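Local coordinates for protein deadlock (Drosophila melanogaster, PDB 5XYV), which works in the fly germline, binding Rhino through this N-terminal region as part of the Rhino-Deadlock-Cutoff complex, and is required for germline maintenance and oogenesis, at residues Gln11-Trp16 against Thr35-Phe40. Residues are numbered along the deposited sequence; the frame is centred on the assembly and turned at random.
Sequences QKLSCW and TFFKGF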
loop_
_atom_site.group_PDB
_atom_site.type_symbol
_atom_site.label_atom_id
_atom_site.label_comp_id
_atom_site.label_asym_id
_atom_site.label_seq_id
_atom_site.Cartn_x
_atom_site.Cartn_y
_atom_site.Cartn_z
ATOM N N GLN C 11 15.108 -15.926 -11.948
ATOM C CA GLN C 11 13.777 -15.775 -11.376
ATOM C C GLN C 11 13.084 -14.466 -11.717
ATOM O O GLN C 11 11.860 -14.439 -11.953
ATOM C CB GLN C 11 13.848 -15.930 -9.854
ATOM C CG GLN C 11 13.982 -17.360 -9.421
ATOM C CD GLN C 11 14.132 -17.479 -7.935
ATOM O OE1 GLN C 11 14.883 -16.733 -7.319
ATOM N NE2 GLN C 11 13.340 -18.344 -7.338
ATOM N N LYS C 12 13.840 -13.371 -11.685
ATOM C CA LYS C 12 13.280 -12.092 -12.079
ATOM C C LYS C 12 12.901 -12.085 -13.570
ATOM O O LYS C 12 11.871 -11.544 -13.959
ATOM C CB LYS C 12 14.258 -10.971 -11.774
ATOM C CG LYS C 12 14.622 -10.830 -10.315
ATOM C CD LYS C 12 15.936 -10.063 -10.187
ATOM C CE LYS C 12 16.309 -9.887 -8.739
ATOM N NZ LYS C 12 17.614 -9.213 -8.590
ATOM N N LEU C 13 13.726 -12.696 -14.404
ATOM C CA LEU C 13 13.403 -12.755 -15.832
ATOM C C LEU C 13 12.099 -13.545 -16.105
ATOM O O LEU C 13 11.320 -13.167 -16.974
ATOM C CB LEU C 13 14.576 -13.361 -16.624
ATOM C CG LEU C 13 15.862 -12.524 -16.615
ATOM C CD1 LEU C 13 16.896 -13.011 -17.635
ATOM C CD2 LEU C 13 15.564 -11.046 -16.799
ATOM N N SER C 14 11.867 -14.620 -15.355
ATOM C CA SER C 14 10.642 -15.396 -15.467
ATOM C C SER C 14 9.429 -14.554 -15.092
ATOM O O SER C 14 8.403 -14.560 -15.790
ATOM C CB SER C 14 10.717 -16.634 -14.573
ATOM O OG SER C 14 11.778 -17.462 -14.991
ATOM N N CYS C 15 9.562 -13.814 -14.002
ATOM C CA CYS C 15 8.525 -12.887 -13.580
ATOM C C CYS C 15 8.289 -11.812 -14.632
ATOM O O CYS C 15 7.155 -11.421 -14.858
ATOM C CB CYS C 15 8.873 -12.234 -12.229
ATOM S SG CYS C 15 8.796 -13.342 -10.821
ATOM N N TRP C 16 9.357 -11.360 -15.291
ATOM C CA TRP C 16 9.194 -10.397 -16.372
ATOM C C TRP C 16 8.388 -11.023 -17.480
ATOM O O TRP C 16 7.490 -10.404 -18.033
ATOM C CB TRP C 16 10.547 -9.911 -16.919
ATOM C CG TRP C 16 10.416 -8.870 -18.009
ATOM C CD1 TRP C 16 10.783 -8.994 -19.326
ATOM C CD2 TRP C 16 9.874 -7.547 -17.870
ATOM N NE1 TRP C 16 10.508 -7.825 -20.009
ATOM C CE2 TRP C 16 9.946 -6.923 -19.137
ATOM C CE3 TRP C 16 9.330 -6.827 -16.797
ATOM C CZ2 TRP C 16 9.504 -5.614 -19.352
ATOM C CZ3 TRP C 16 8.883 -5.531 -17.021
ATOM C CH2 TRP C 16 8.978 -4.940 -18.281
ATOM N N THR C 35 12.211 0.764 -20.927
ATOM C CA THR C 35 12.335 1.621 -19.730
ATOM C C THR C 35 11.707 0.959 -18.517
ATOM O O THR C 35 12.266 1.000 -17.435
ATOM C CB THR C 35 11.698 3.027 -19.902
ATOM O OG1 THR C 35 10.279 2.914 -19.990
ATOM C CG2 THR C 35 12.240 3.715 -21.108
ATOM N N PHE C 36 10.546 0.355 -18.711
ATOM C CA PHE C 36 9.899 -0.427 -17.670
ATOM C C PHE C 36 10.756 -1.597 -17.212
ATOM O O PHE C 36 10.796 -1.907 -16.022
ATOM C CB PHE C 36 8.543 -0.950 -18.157
ATOM C CG PHE C 36 7.459 0.061 -18.064
ATOM C CD1 PHE C 36 7.398 0.914 -16.975
ATOM C CD2 PHE C 36 6.510 0.171 -19.056
ATOM C CE1 PHE C 36 6.406 1.869 -16.892
ATOM C CE2 PHE C 36 5.512 1.109 -18.970
ATOM C CZ PHE C 36 5.463 1.960 -17.897
ATOM N N PHE C 37 11.440 -2.243 -18.148
ATOM C CA PHE C 37 12.296 -3.361 -17.785
ATOM C C PHE C 37 13.471 -2.900 -16.927
ATOM O O PHE C 37 13.848 -3.576 -15.961
ATOM C CB PHE C 37 12.809 -4.094 -19.025
ATOM C CG PHE C 37 13.716 -5.249 -18.700
ATOM C CD1 PHE C 37 13.227 -6.359 -18.025
ATOM C CD2 PHE C 37 15.063 -5.227 -19.068
ATOM C CE1 PHE C 37 14.061 -7.426 -17.714
ATOM C CE2 PHE C 37 15.899 -6.278 -18.773
ATOM C CZ PHE C 37 15.401 -7.383 -18.092
ATOM N N LYS C 38 14.042 -1.752 -17.275
ATOM C CA LYS C 38 15.149 -1.192 -16.507
ATOM C C LYS C 38 14.731 -0.826 -15.080
ATOM O O LYS C 38 15.487 -1.011 -14.134
ATOM C CB LYS C 38 15.719 0.037 -17.217
ATOM C CG LYS C 38 16.938 0.647 -16.526
ATOM C CD LYS C 38 17.487 1.795 -17.356
ATOM C CE LYS C 38 18.719 2.424 -16.736
ATOM N NZ LYS C 38 19.176 3.542 -17.605
ATOM N N GLY C 39 13.524 -0.304 -14.928
ATOM C CA GLY C 39 13.001 -0.012 -13.610
ATOM C C GLY C 39 12.557 -1.277 -12.881
ATOM O O GLY C 39 12.542 -1.326 -11.654
ATOM N N PHE C 40 12.190 -2.306 -13.635
ATOM C CA PHE C 40 11.842 -3.594 -13.027
ATOM C C PHE C 40 13.043 -4.218 -12.341
ATOM O O PHE C 40 12.926 -4.769 -11.263
ATOM C CB PHE C 40 11.281 -4.531 -14.094
ATOM C CG PHE C 40 11.217 -5.970 -13.674
ATOM C CD1 PHE C 40 10.229 -6.413 -12.788
ATOM C CD2 PHE C 40 12.117 -6.889 -14.185
ATOM C CE1 PHE C 40 10.163 -7.761 -12.409
ATOM C CE2 PHE C 40 12.032 -8.241 -13.833
ATOM C CZ PHE C 40 11.060 -8.668 -12.932
#
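Trp-16 reaches across from helix 9-23 to meet Phe-37 and Phe-40 of helix 30-45, the three forming an aromatic cluster that ties together the helical hairpin of the Rhino-binding N-terminal region. The two segments run at 142° to each other with axes 11.6 Å apart, a wide spacing filled by aromatic rings. With CG anti to the backbone N (chi1 -178°), the indole is carried out toward the facing helix. Phe-37 presents its edge to one indole face in an edge-to-face pair, planes at 56°, and its CD1 comes 3.5 Å from Trp-16 CE2. Over the six-membered ring sits Phe-37 CA, in a CH-pi contact. Phe-40 runs past the tryptophan in the opposite direction, one ring face taking Trp-16 CE3, while its outer edge, CE2 and CZ, lies against the Lys-12 carbonyl. An alanine in place of Trp-16 would probably open a gap where the indole stood, leaving the Phe-37 edge and the Phe-40 face without their partner. The solvent side is looser: exposed Leu-13 brings CD2 to the edge of the Phe-37 ring, in its plane, 3.9 Å from CZ. Lys-12 adds its CB, 4.1 Å from Phe-40 CE2, before its extended chain leads away. Phe-30 of the Rhino chain packs on Cys-15, and Met-23 of the same Rhino chain on Phe-36. Deeper in, Phe-40 CZ stands 3.2 Å from Lys-12 O, which also accepts the helical bond from Trp-16 N.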